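Local coordinates for putative nucleic acid-binding lipoprotein (Klebsiella pneumoniae subsp. pneumoniae MGH 78578, PDB 3F1Z) that is of unknown function but adopts an OB-fold and is a putative lipoprotein that may bind nucleic acid, at residues 15-23 with 125-133; 50-61 with 104-115. All coordinates share one frame; numbering follows the deposited sequence.

Contact 1 (15-23 with 125-133); sequences QPGDDAVAS and TLQNPKVVK
Lys130 reaches out from strand 129-131, at the C-terminal end of this OB-fold, to the N-terminal end of helix 18-22, where its ammonium group meets two oxygens. NZ donates to Pro16 O at 3.2 Å, lying in the carbonyl plane on a lone pair, and forms a salt bridge with Asp18 OD1 at 3.1 Å. The lysine gets there fully stretched: CG is anti to the backbone N (chi1 -173°) and every later torsion is also near 180°. The Asp18 side chain comes in at about a right angle to the lysine; between them the two bonds join the residues on either side of Gly17, the N-cap of the helix.

A second polar link is weaker. At the corner where the chain turns between strands 125-127 and 129-131, Gln15 NE2 gives a bent, weak hydrogen bond to Asn128 O at 3.1 Å. The same nitrogen lies 3.8 Å from Lys130 CB, so the amide also rests against the root of the lysine.

Apolar packing comes from Val21 of the helix and Val132, just past strand 129-131. Their side chains run alongside each other, pointing opposite ways, and Val21 CG1 sits 3.8 Å from Val132 CG2 and 4.0 Å from Val132 CG1.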
ATOM      1  N   GLN A  15     -11.455   9.968  -1.921  1.00 73.39           N
ATOM      2  CA  GLN A  15     -10.217   9.538  -2.631  1.00 73.73           C
ATOM      3  C   GLN A  15      -9.563  10.717  -3.377  1.00 73.87           C
ATOM      4  O   GLN A  15     -10.274  11.537  -3.987  1.00 74.74           O
ATOM      5  CB  GLN A  15     -10.500   8.398  -3.621  1.00 73.54           C
ATOM      6  CG  GLN A  15      -9.206   7.823  -4.229  1.00 73.71           C
ATOM      7  CD  GLN A  15      -9.402   6.500  -4.953  1.00 73.88           C
ATOM      8  OE1 GLN A  15     -10.125   6.436  -5.955  1.00 74.77           O
ATOM      9  NE2 GLN A  15      -8.732   5.447  -4.475  1.00 71.81           N
ATOM     10  N   PRO A  16      -8.213  10.810  -3.344  1.00 73.30           N
ATOM     11  CA  PRO A  16      -7.580  11.925  -4.054  1.00 72.87           C
ATOM     12  C   PRO A  16      -7.548  11.716  -5.580  1.00 72.67           C
ATOM     13  O   PRO A  16      -7.241  10.599  -6.049  1.00 72.96           O
ATOM     14  CB  PRO A  16      -6.151  11.955  -3.468  1.00 72.82           C
ATOM     15  CG  PRO A  16      -6.149  10.964  -2.350  1.00 72.61           C
ATOM     16  CD  PRO A  16      -7.195   9.972  -2.690  1.00 72.72           C
ATOM     17  N   GLY A  17      -7.874  12.787  -6.321  1.00 71.70           N
ATOM     18  CA  GLY A  17      -7.874  12.794  -7.790  1.00 70.96           C
ATOM     19  C   GLY A  17      -6.482  13.020  -8.368  1.00 69.82           C
ATOM     20  O   GLY A  17      -5.538  13.299  -7.640  1.00 68.94           O
ATOM     21  N   ASP A  18      -6.367  12.940  -9.689  1.00 69.47           N
ATOM     22  CA  ASP A  18      -5.064  13.031 -10.379  1.00 68.71           C
ATOM     23  C   ASP A  18      -4.121  14.182 -10.003  1.00 67.11           C
ATOM     24  O   ASP A  18      -2.949  13.948  -9.723  1.00 67.56           O
ATOM     25  CB  ASP A  18      -5.260  12.983 -11.904  1.00 69.55           C
ATOM     26  CG  ASP A  18      -5.581  11.577 -12.412  1.00 70.33           C
ATOM     27  OD1 ASP A  18      -5.956  10.690 -11.602  1.00 70.81           O
ATOM     28  OD2 ASP A  18      -5.451  11.357 -13.635  1.00 71.19           O
ATOM     29  N   ASP A  19      -4.599  15.417 -10.000  1.00 65.16           N
ATOM     30  CA  ASP A  19      -3.703  16.530  -9.665  1.00 63.14           C
ATOM     31  C   ASP A  19      -3.286  16.524  -8.180  1.00 61.32           C
ATOM     32  O   ASP A  19      -2.174  16.938  -7.864  1.00 61.62           O
ATOM     33  CB  ASP A  19      -4.245  17.903 -10.159  1.00 64.87           C
ATOM     34  CG  ASP A  19      -5.681  18.184  -9.710  1.00 65.74           C
ATOM     35  OD1 ASP A  19      -6.302  17.291  -9.063  1.00 66.35           O
ATOM     36  OD2 ASP A  19      -6.177  19.298 -10.026  1.00 65.66           O
ATOM     37  N   ALA A  20      -4.151  16.052  -7.283  1.00 58.49           N
ATOM     38  CA  ALA A  20      -3.786  15.918  -5.866  1.00 57.21           C
ATOM     39  C   ALA A  20      -2.684  14.857  -5.717  1.00 54.19           C
ATOM     40  O   ALA A  20      -1.786  14.988  -4.898  1.00 53.51           O
ATOM     41  CB  ALA A  20      -5.001  15.537  -5.016  1.00 56.16           C
ATOM     42  N   VAL A  21      -2.778  13.811  -6.528  1.00 51.76           N
ATOM     43  CA  VAL A  21      -1.818  12.713  -6.536  1.00 50.29           C
ATOM     44  C   VAL A  21      -0.447  13.163  -7.052  1.00 49.30           C
ATOM     45  O   VAL A  21       0.581  12.863  -6.432  1.00 47.96           O
ATOM     46  CB  VAL A  21      -2.340  11.538  -7.383  1.00 49.57           C
ATOM     47  CG1 VAL A  21      -1.192  10.680  -7.899  1.00 48.92           C
ATOM     48  CG2 VAL A  21      -3.397  10.734  -6.595  1.00 49.06           C
ATOM     49  N   ALA A  22      -0.430  13.887  -8.171  1.00 47.92           N
ATOM     50  CA  ALA A  22       0.835  14.396  -8.712  1.00 47.36           C
ATOM     51  C   ALA A  22       1.499  15.340  -7.708  1.00 46.85           C
ATOM     52  O   ALA A  22       2.717  15.462  -7.667  1.00 47.98           O
ATOM     53  CB  ALA A  22       0.617  15.107 -10.024  1.00 46.86           C
ATOM     54  N   SER A  23       0.691  16.003  -6.893  1.00 45.29           N
ATOM     55  CA  SER A  23       1.195  16.921  -5.876  1.00 44.21           C
ATOM     56  C   SER A  23       1.823  16.286  -4.609  1.00 43.05           C
ATOM     57  O   SER A  23       2.496  16.980  -3.860  1.00 43.75           O
ATOM     58  CB  SER A  23       0.075  17.915  -5.497  1.00 45.42           C
ATOM     59  OG  SER A  23      -0.158  17.886  -4.090  1.00 47.24           O
ATOM     60  N   THR A 125      -1.539  -2.308   6.295  1.00 30.76           N
ATOM     61  CA  THR A 125      -2.038  -2.745   5.005  1.00 29.55           C
ATOM     62  C   THR A 125      -2.812  -1.522   4.516  1.00 29.04           C
ATOM     63  O   THR A 125      -3.808  -1.116   5.129  1.00 28.24           O
ATOM     64  CB  THR A 125      -2.945  -3.981   5.106  1.00 29.29           C
ATOM     65  OG1 THR A 125      -2.174  -5.075   5.615  1.00 28.15           O
ATOM     66  CG2 THR A 125      -3.458  -4.349   3.717  1.00 29.36           C
ATOM     67  N   LEU A 126      -2.301  -0.894   3.468  1.00 28.71           N
ATOM     68  CA  LEU A 126      -2.911   0.297   2.912  1.00 29.94           C
ATOM     69  C   LEU A 126      -4.244  -0.074   2.229  1.00 30.71           C
ATOM     70  O   LEU A 126      -4.336  -1.108   1.553  1.00 31.69           O
ATOM     71  CB  LEU A 126      -1.945   1.023   1.971  1.00 28.99           C
ATOM     72  CG  LEU A 126      -0.749   1.650   2.699  1.00 28.28           C
ATOM     73  CD1 LEU A 126       0.165   2.405   1.738  1.00 26.63           C
ATOM     74  CD2 LEU A 126      -1.235   2.581   3.779  1.00 26.74           C
ATOM     75  N   GLN A 127      -5.250   0.759   2.473  1.00 29.87           N
ATOM     76  CA  GLN A 127      -6.619   0.558   2.034  1.00 30.69           C
ATOM     77  C   GLN A 127      -6.999   1.532   0.924  1.00 30.21           C
ATOM     78  O   GLN A 127      -6.336   2.547   0.756  1.00 27.23           O
ATOM     79  CB  GLN A 127      -7.546   0.804   3.242  1.00 30.53           C
ATOM     80  CG  GLN A 127      -7.190  -0.056   4.443  1.00 30.76           C
ATOM     81  CD  GLN A 127      -7.369  -1.540   4.174  1.00 31.76           C
ATOM     82  OE1 GLN A 127      -8.329  -1.934   3.522  1.00 33.05           O
ATOM     83  NE2 GLN A 127      -6.450  -2.373   4.673  1.00 31.03           N
ATOM     84  N   ASN A 128      -8.102   1.232   0.218  1.00 31.23           N
ATOM     85  CA  ASN A 128      -8.640   2.066  -0.907  1.00 32.94           C
ATOM     86  C   ASN A 128      -7.584   2.540  -1.890  1.00 31.89           C
ATOM     87  O   ASN A 128      -7.540   3.678  -2.253  1.00 31.67           O
ATOM     88  CB  ASN A 128      -9.411   3.244  -0.372  1.00 35.56           C
ATOM     89  CG  ASN A 128     -10.564   2.809   0.494  1.00 40.81           C
ATOM     90  OD1 ASN A 128     -11.404   1.980   0.079  1.00 45.27           O
ATOM     91  ND2 ASN A 128     -10.631   3.357   1.724  1.00 44.39           N
ATOM     92  N   PRO A 129      -6.721   1.636  -2.323  1.00 31.19           N
ATOM     93  CA  PRO A 129      -5.608   2.093  -3.094  1.00 31.46           C
ATOM     94  C   PRO A 129      -5.891   2.458  -4.493  1.00 31.98           C
ATOM     95  O   PRO A 129      -6.901   2.035  -5.052  1.00 32.98           O
ATOM     96  CB  PRO A 129      -4.641   0.898  -3.074  1.00 30.93           C
ATOM     97  CG  PRO A 129      -5.280  -0.135  -2.288  1.00 31.77           C
ATOM     98  CD  PRO A 129      -6.688   0.191  -2.093  1.00 31.30           C
ATOM     99  N   LYS A 130      -4.937   3.167  -5.084  1.00 32.89           N
ATOM    100  CA  LYS A 130      -5.042   3.612  -6.479  1.00 35.43           C
ATOM    101  C   LYS A 130      -3.657   3.502  -7.122  1.00 33.81           C
ATOM    102  O   LYS A 130      -2.678   4.072  -6.612  1.00 31.03           O
ATOM    103  CB  LYS A 130      -5.554   5.054  -6.522  1.00 36.69           C
ATOM    104  CG  LYS A 130      -5.865   5.599  -7.896  1.00 39.77           C
ATOM    105  CD  LYS A 130      -6.043   7.180  -7.854  1.00 40.13           C
ATOM    106  CE  LYS A 130      -6.503   7.847  -9.176  1.00 41.17           C
ATOM    107  NZ  LYS A 130      -6.729   9.385  -8.923  1.00 42.34           N
ATOM    108  N   VAL A 131      -3.552   2.726  -8.197  1.00 32.67           N
ATOM    109  CA  VAL A 131      -2.275   2.605  -8.864  1.00 32.99           C
ATOM    110  C   VAL A 131      -2.032   3.861  -9.694  1.00 34.49           C
ATOM    111  O   VAL A 131      -2.854   4.222 -10.512  1.00 35.07           O
ATOM    112  CB  VAL A 131      -2.179   1.349  -9.742  1.00 32.14           C
ATOM    113  CG1 VAL A 131      -0.858   1.391 -10.602  1.00 29.03           C
ATOM    114  CG2 VAL A 131      -2.252   0.075  -8.872  1.00 28.07           C
ATOM    115  N   VAL A 132      -0.912   4.529  -9.451  1.00 36.97           N
ATOM    116  CA  VAL A 132      -0.572   5.781 -10.121  1.00 39.27           C
ATOM    117  C   VAL A 132       0.168   5.476 -11.399  1.00 41.22           C
ATOM    118  O   VAL A 132      -0.255   5.898 -12.471  1.00 42.68           O
ATOM    119  CB  VAL A 132       0.321   6.651  -9.228  1.00 40.12           C
ATOM    120  CG1 VAL A 132       0.741   7.915  -9.973  1.00 39.32           C
ATOM    121  CG2 VAL A 132      -0.400   6.965  -7.910  1.00 40.02           C
ATOM    122  N   LYS A 133       1.275   4.750 -11.276  1.00 43.49           N
ATOM    123  CA  LYS A 133       2.069   4.270 -12.429  1.00 47.48           C
ATOM    124  C   LYS A 133       2.928   3.039 -12.052  1.00 48.37           C
ATOM    125  O   LYS A 133       2.818   2.488 -10.940  1.00 46.78           O
ATOM    126  CB  LYS A 133       2.974   5.380 -12.999  1.00 48.48           C
ATOM    127  CG  LYS A 133       4.069   5.811 -12.047  1.00 48.56           C
ATOM    128  CD  LYS A 133       4.725   7.119 -12.481  1.00 49.28           C
ATOM    129  CE  LYS A 133       5.747   7.552 -11.411  1.00 49.38           C
ATOM    130  NZ  LYS A 133       5.783   9.013 -11.324  1.00 50.26           N
ATOM    131  OXT LYS A 133       3.751   2.582 -12.883  1.00 49.82           O
TER

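Contact 2 (50-61 with 104-115); sequences KWVKVRGVIVDI and SNGSVATIVGQV
Ile58 and Gly106 make the shortest of nine backbone hydrogen bonds here, Gly106 N to Ile58 O at 2.7 Å, and Ile58 N donates in turn to Ser107 O. From there the paired bonds run on through Gly56 with Ala109, Val54 with Ile111 and Val52 with Gly113, ending where Val115 N meets Lys50 O at 2.9 Å. Beyond Ile58 a water takes over: it accepts from Asn105 ND2 and donates to Asp60 OD1 and Ile61 O, the latter at 2.7 Å. Asp60 OD2 is salt-bridged to Arg62.

Strands 51-61 and 108-114 are antiparallel neighbours in the curled sheet of the OB-fold, the axes of these segments 4.6 Å apart at their closest, and the type II beta turn from Ser104 to Ser107 leads into strand 108-114. On the side with Trp51, Gln114 lies over the indole. Its CB stands 3.6 Å from the six-membered ring's centroid, a CH-pi contact, and the extended chain (CG anti to N, chi1 -170°) lays the amide on the ring, planes 18° apart. Gly49 O and His116 hold that amide from its two ends.

Farther along this face, the side chains of Lys53 and Thr110 cross, with Lys53 CG 3.5 Å from Thr110 CG2, before the lysine bends toward Val21 O. Val108 CG1 lies over one face of the Arg55 guanidinium, whose NH1 is salt-bridged to Glu80. On the side of the sheet that carries Ala109, Ile58 CG1 packs on Ala109 CB at 4.0 Å.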
ATOM      1  N   LYS A  50      -4.692   9.252   6.656  1.00 31.53           N
ATOM      2  CA  LYS A  50      -3.914   9.949   5.655  1.00 32.93           C
ATOM      3  C   LYS A  50      -3.590   9.074   4.456  1.00 32.37           C
ATOM      4  O   LYS A  50      -3.585   7.839   4.526  1.00 32.15           O
ATOM      5  CB  LYS A  50      -2.622  10.462   6.269  1.00 34.48           C
ATOM      6  CG  LYS A  50      -2.874  11.344   7.480  1.00 35.77           C
ATOM      7  CD  LYS A  50      -1.653  12.197   7.839  1.00 36.69           C
ATOM      8  CE  LYS A  50      -1.865  13.015   9.125  1.00 37.24           C
ATOM      9  NZ  LYS A  50      -3.256  13.530   9.187  1.00 38.91           N
ATOM     10  N   TRP A  51      -3.297   9.726   3.348  1.00 31.77           N
ATOM     11  CA  TRP A  51      -2.986   9.026   2.126  1.00 30.68           C
ATOM     12  C   TRP A  51      -1.512   9.134   1.885  1.00 30.01           C
ATOM     13  O   TRP A  51      -0.948  10.179   2.084  1.00 30.76           O
ATOM     14  CB  TRP A  51      -3.744   9.670   0.970  1.00 30.48           C
ATOM     15  CG  TRP A  51      -5.241   9.528   1.075  1.00 30.44           C
ATOM     16  CD1 TRP A  51      -6.096  10.373   1.739  1.00 30.58           C
ATOM     17  CD2 TRP A  51      -6.054   8.503   0.496  1.00 28.72           C
ATOM     18  NE1 TRP A  51      -7.395   9.931   1.596  1.00 30.49           N
ATOM     19  CE2 TRP A  51      -7.396   8.784   0.845  1.00 29.73           C
ATOM     20  CE3 TRP A  51      -5.780   7.371  -0.267  1.00 29.80           C
ATOM     21  CZ2 TRP A  51      -8.463   7.968   0.456  1.00 29.76           C
ATOM     22  CZ3 TRP A  51      -6.838   6.545  -0.657  1.00 30.35           C
ATOM     23  CH2 TRP A  51      -8.169   6.857  -0.305  1.00 30.40           C
ATOM     24  N   VAL A  52      -0.886   8.050   1.455  1.00 29.49           N
ATOM     25  CA  VAL A  52       0.508   8.070   1.132  1.00 28.54           C
ATOM     26  C   VAL A  52       0.710   7.477  -0.256  1.00 28.63           C
ATOM     27  O   VAL A  52      -0.061   6.630  -0.675  1.00 29.07           O
ATOM     28  CB  VAL A  52       1.346   7.353   2.205  1.00 28.63           C
ATOM     29  CG1 VAL A  52       1.252   8.138   3.564  1.00 27.45           C
ATOM     30  CG2 VAL A  52       0.949   5.916   2.330  1.00 27.66           C
ATOM     31  N   LYS A  53       1.742   7.950  -0.953  1.00 28.71           N
ATOM     32  CA  LYS A  53       2.109   7.497  -2.298  1.00 30.28           C
ATOM     33  C   LYS A  53       3.461   6.789  -2.162  1.00 30.18           C
ATOM     34  O   LYS A  53       4.495   7.424  -1.863  1.00 31.40           O
ATOM     35  CB  LYS A  53       2.159   8.704  -3.253  1.00 30.78           C
ATOM     36  CG  LYS A  53       2.382   8.309  -4.686  1.00 31.61           C
ATOM     37  CD  LYS A  53       2.074   9.410  -5.692  1.00 31.69           C
ATOM     38  CE  LYS A  53       3.160  10.407  -5.840  1.00 33.08           C
ATOM     39  NZ  LYS A  53       2.898  11.310  -7.015  1.00 32.48           N
ATOM     40  N   VAL A  54       3.458   5.470  -2.316  1.00 30.75           N
ATOM     41  CA  VAL A  54       4.664   4.642  -2.052  1.00 29.22           C
ATOM     42  C   VAL A  54       5.105   3.940  -3.325  1.00 30.37           C
ATOM     43  O   VAL A  54       4.288   3.365  -4.043  1.00 31.61           O
ATOM     44  CB  VAL A  54       4.394   3.596  -0.949  1.00 28.63           C
ATOM     45  CG1 VAL A  54       5.685   2.775  -0.587  1.00 28.47           C
ATOM     46  CG2 VAL A  54       3.826   4.255   0.293  1.00 26.68           C
ATOM     47  N   ARG A  55       6.407   3.996  -3.595  1.00 31.37           N
ATOM     48  CA  ARG A  55       7.011   3.397  -4.783  1.00 32.03           C
ATOM     49  C   ARG A  55       7.814   2.186  -4.347  1.00 31.65           C
ATOM     50  O   ARG A  55       8.448   2.216  -3.296  1.00 32.83           O
ATOM     51  CB  ARG A  55       7.899   4.429  -5.442  1.00 32.25           C
ATOM     52  CG  ARG A  55       8.675   3.987  -6.660  1.00 33.23           C
ATOM     53  CD  ARG A  55       9.277   5.235  -7.272  1.00 33.89           C
ATOM     54  NE  ARG A  55      10.023   4.979  -8.481  1.00 34.39           N
ATOM     55  CZ  ARG A  55      11.273   4.596  -8.461  1.00 34.66           C
ATOM     56  NH1 ARG A  55      11.838   4.445  -7.302  1.00 36.49           N
ATOM     57  NH2 ARG A  55      11.941   4.359  -9.560  1.00 33.75           N
ATOM     58  N   GLY A  56       7.792   1.123  -5.146  1.00 31.72           N
ATOM     59  CA  GLY A  56       8.450  -0.146  -4.767  1.00 30.85           C
ATOM     60  C   GLY A  56       8.306  -1.224  -5.827  1.00 30.04           C
ATOM     61  O   GLY A  56       7.781  -0.984  -6.890  1.00 29.36           O
ATOM     62  N   VAL A  57       8.809  -2.412  -5.535  1.00 29.68           N
ATOM     63  CA  VAL A  57       8.732  -3.513  -6.457  1.00 29.57           C
ATOM     64  C   VAL A  57       7.674  -4.465  -5.947  1.00 29.95           C
ATOM     65  O   VAL A  57       7.718  -4.900  -4.798  1.00 30.60           O
ATOM     66  CB  VAL A  57      10.079  -4.277  -6.620  1.00 29.35           C
ATOM     67  CG1 VAL A  57       9.881  -5.454  -7.539  1.00 28.90           C
ATOM     68  CG2 VAL A  57      11.158  -3.387  -7.191  1.00 27.87           C
ATOM     69  N   ILE A  58       6.732  -4.790  -6.827  1.00 29.30           N
ATOM     70  CA  ILE A  58       5.665  -5.681  -6.511  1.00 28.18           C
ATOM     71  C   ILE A  58       6.259  -7.082  -6.496  1.00 29.79           C
ATOM     72  O   ILE A  58       6.918  -7.481  -7.452  1.00 29.59           O
ATOM     73  CB  ILE A  58       4.536  -5.583  -7.540  1.00 27.29           C
ATOM     74  CG1 ILE A  58       3.960  -4.161  -7.543  1.00 27.43           C
ATOM     75  CG2 ILE A  58       3.422  -6.615  -7.232  1.00 26.75           C
ATOM     76  CD1 ILE A  58       3.491  -3.649  -6.155  1.00 26.58           C
ATOM     77  N   VAL A  59       6.038  -7.803  -5.398  1.00 29.62           N
ATOM     78  CA  VAL A  59       6.528  -9.161  -5.243  1.00 30.14           C
ATOM     79  C   VAL A  59       5.408 -10.198  -5.084  1.00 30.92           C
ATOM     80  O   VAL A  59       5.675 -11.403  -5.084  1.00 30.42           O
ATOM     81  CB  VAL A  59       7.505  -9.294  -4.050  1.00 29.51           C
ATOM     82  CG1 VAL A  59       8.782  -8.526  -4.361  1.00 29.19           C
ATOM     83  CG2 VAL A  59       6.867  -8.809  -2.793  1.00 29.00           C
ATOM     84  N   ASP A  60       4.170  -9.753  -4.915  1.00 31.28           N
ATOM     85  CA  ASP A  60       3.080 -10.699  -4.880  1.00 31.19           C
ATOM     86  C   ASP A  60       1.782  -9.972  -5.148  1.00 31.28           C
ATOM     87  O   ASP A  60       1.566  -8.873  -4.658  1.00 30.02           O
ATOM     88  CB  ASP A  60       3.014 -11.434  -3.553  1.00 32.61           C
ATOM     89  CG  ASP A  60       1.991 -12.568  -3.565  1.00 35.81           C
ATOM     90  OD1 ASP A  60       2.268 -13.592  -4.243  1.00 36.96           O
ATOM     91  OD2 ASP A  60       0.914 -12.438  -2.889  1.00 36.42           O
ATOM     92  N   ILE A  61       0.925 -10.625  -5.931  1.00 31.37           N
ATOM     93  CA  ILE A  61      -0.402 -10.160  -6.284  1.00 29.98           C
ATOM     94  C   ILE A  61      -1.274 -11.404  -6.114  1.00 30.63           C
ATOM     95  O   ILE A  61      -0.932 -12.464  -6.640  1.00 30.31           O
ATOM     96  CB  ILE A  61      -0.484  -9.738  -7.742  1.00 29.76           C
ATOM     97  CG1 ILE A  61       0.470  -8.563  -8.029  1.00 28.88           C
ATOM     98  CG2 ILE A  61      -1.926  -9.420  -8.077  1.00 27.71           C
ATOM     99  CD1 ILE A  61       0.824  -8.387  -9.479  1.00 28.69           C
ATOM    100  N   SER A 104       2.393  -6.046 -12.226  1.00 30.86           N
ATOM    101  CA  SER A 104       3.185  -7.225 -12.571  1.00 30.58           C
ATOM    102  C   SER A 104       4.247  -7.545 -11.485  1.00 29.79           C
ATOM    103  O   SER A 104       4.945  -6.671 -11.012  1.00 28.91           O
ATOM    104  CB  SER A 104       3.816  -6.996 -13.925  1.00 32.16           C
ATOM    105  OG  SER A 104       4.530  -8.145 -14.290  1.00 36.26           O
ATOM    106  N   ASN A 105       4.327  -8.804 -11.050  1.00 30.51           N
ATOM    107  CA  ASN A 105       5.325  -9.213 -10.070  1.00 30.03           C
ATOM    108  C   ASN A 105       6.708  -8.968 -10.649  1.00 30.37           C
ATOM    109  O   ASN A 105       6.983  -9.352 -11.777  1.00 30.72           O
ATOM    110  CB  ASN A 105       5.184 -10.691  -9.696  1.00 29.65           C
ATOM    111  CG  ASN A 105       3.988 -10.976  -8.781  1.00 30.18           C
ATOM    112  OD1 ASN A 105       3.691 -10.214  -7.828  1.00 31.12           O
ATOM    113  ND2 ASN A 105       3.305 -12.091  -9.053  1.00 27.41           N
ATOM    114  N   GLY A 106       7.586  -8.330  -9.886  1.00 29.81           N
ATOM    115  CA  GLY A 106       8.910  -8.019 -10.392  1.00 29.66           C
ATOM    116  C   GLY A 106       9.007  -6.624 -11.014  1.00 30.55           C
ATOM    117  O   GLY A 106      10.106  -6.189 -11.348  1.00 30.77           O
ATOM    118  N   SER A 107       7.870  -5.923 -11.168  1.00 30.89           N
ATOM    119  CA  SER A 107       7.845  -4.576 -11.754  1.00 30.38           C
ATOM    120  C   SER A 107       7.682  -3.512 -10.690  1.00 30.57           C
ATOM    121  O   SER A 107       6.959  -3.697  -9.695  1.00 30.28           O
ATOM    122  CB  SER A 107       6.701  -4.424 -12.745  1.00 29.94           C
ATOM    123  OG  SER A 107       6.951  -5.166 -13.926  1.00 31.49           O
ATOM    124  N   VAL A 108       8.373  -2.401 -10.898  1.00 29.37           N
ATOM    125  CA  VAL A 108       8.287  -1.278  -9.992  1.00 28.92           C
ATOM    126  C   VAL A 108       6.915  -0.658 -10.184  1.00 28.92           C
ATOM    127  O   VAL A 108       6.415  -0.610 -11.291  1.00 31.88           O
ATOM    128  CB  VAL A 108       9.416  -0.236 -10.281  1.00 28.49           C
ATOM    129  CG1 VAL A 108       9.230   1.020  -9.482  1.00 28.29           C
ATOM    130  CG2 VAL A 108      10.777  -0.831  -9.998  1.00 26.92           C
ATOM    131  N   ALA A 109       6.265  -0.241  -9.113  1.00 27.68           N
ATOM    132  CA  ALA A 109       4.984   0.456  -9.225  1.00 27.27           C
ATOM    133  C   ALA A 109       4.910   1.516  -8.142  1.00 27.45           C
ATOM    134  O   ALA A 109       5.679   1.474  -7.192  1.00 27.68           O
ATOM    135  CB  ALA A 109       3.815  -0.489  -9.088  1.00 26.15           C
ATOM    136  N   THR A 110       3.960   2.433  -8.298  1.00 28.42           N
ATOM    137  CA  THR A 110       3.687   3.477  -7.350  1.00 29.06           C
ATOM    138  C   THR A 110       2.218   3.413  -7.108  1.00 29.23           C
ATOM    139  O   THR A 110       1.422   3.468  -8.044  1.00 29.14           O
ATOM    140  CB  THR A 110       4.049   4.860  -7.894  1.00 30.25           C
ATOM    141  OG1 THR A 110       5.413   4.846  -8.298  1.00 30.39           O
ATOM    142  CG2 THR A 110       3.866   5.963  -6.809  1.00 29.26           C
ATOM    143  N   ILE A 111       1.857   3.330  -5.833  1.00 28.99           N
ATOM    144  CA  ILE A 111       0.479   3.186  -5.416  1.00 28.27           C
ATOM    145  C   ILE A 111       0.158   4.141  -4.270  1.00 28.29           C
ATOM    146  O   ILE A 111       0.946   4.305  -3.334  1.00 28.33           O
ATOM    147  CB  ILE A 111       0.248   1.740  -4.952  1.00 29.34           C
ATOM    148  CG1 ILE A 111       0.693   0.764  -6.054  1.00 29.23           C
ATOM    149  CG2 ILE A 111      -1.228   1.500  -4.543  1.00 29.53           C
ATOM    150  CD1 ILE A 111       0.476  -0.709  -5.748  1.00 27.71           C
ATOM    151  N   VAL A 112      -0.979   4.816  -4.383  1.00 29.26           N
ATOM    152  CA  VAL A 112      -1.492   5.697  -3.350  1.00 28.28           C
ATOM    153  C   VAL A 112      -2.445   4.853  -2.527  1.00 28.82           C
ATOM    154  O   VAL A 112      -3.235   4.109  -3.092  1.00 30.22           O
ATOM    155  CB  VAL A 112      -2.274   6.861  -3.919  1.00 27.69           C
ATOM    156  CG1 VAL A 112      -2.872   7.773  -2.746  1.00 29.39           C
ATOM    157  CG2 VAL A 112      -1.385   7.653  -4.705  1.00 29.52           C
ATOM    158  N   GLY A 113      -2.388   4.971  -1.208  1.00 28.45           N
ATOM    159  CA  GLY A 113      -3.264   4.207  -0.352  1.00 28.61           C
ATOM    160  C   GLY A 113      -3.495   4.965   0.916  1.00 29.02           C
ATOM    161  O   GLY A 113      -2.735   5.914   1.207  1.00 29.46           O
ATOM    162  N   GLN A 114      -4.502   4.527   1.690  1.00 28.68           N
ATOM    163  CA  GLN A 114      -4.899   5.195   2.928  1.00 27.80           C
ATOM    164  C   GLN A 114      -4.577   4.377   4.154  1.00 28.56           C
ATOM    165  O   GLN A 114      -4.786   3.168   4.169  1.00 28.27           O
ATOM    166  CB  GLN A 114      -6.377   5.500   2.898  1.00 27.50           C
ATOM    167  CG  GLN A 114      -6.820   6.401   4.034  1.00 28.32           C
ATOM    168  CD  GLN A 114      -8.292   6.768   3.971  1.00 28.19           C
ATOM    169  OE1 GLN A 114      -9.127   5.952   3.564  1.00 29.93           O
ATOM    170  NE2 GLN A 114      -8.617   7.979   4.394  1.00 25.38           N
ATOM    171  N   VAL A 115      -4.061   5.035   5.195  1.00 30.20           N
ATOM    172  CA  VAL A 115      -3.740   4.349   6.448  1.00 30.20           C
ATOM    173  C   VAL A 115      -4.959   4.286   7.334  1.00 31.66           C
ATOM    174  O   VAL A 115      -5.583   5.301   7.665  1.00 31.24           O
ATOM    175  CB  VAL A 115      -2.613   5.040   7.237  1.00 31.23           C
ATOM    176  CG1 VAL A 115      -2.331   4.283   8.537  1.00 30.35           C
ATOM    177  CG2 VAL A 115      -1.335   5.145   6.395  1.00 30.71           C
TER
HETATM  178  O   HOH W   1       1.524 -13.479  -7.124  1.00 19.82           O

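The centres of contacts 1 and 2 lie about 10 Å apart, and strand 108-114 links them: it pairs antiparallel with strand 51-65 in contact 2 and with strand 129-131 of contact 1. In chain order, 15-23 comes first, then 50-61, 104-115 and finally 125-133, so contact 1 brings together the two ends of the modelled chain while contact 2 joins strands from between them. The two also touch directly, through probable hydrogen bonds from Lys130 N to Val112 O and from Lys53 NZ to Val21 O, and through packing of Val132 on Val112. The N-terminal helix is thereby fastened to the same curled sheet that forms the OB-fold.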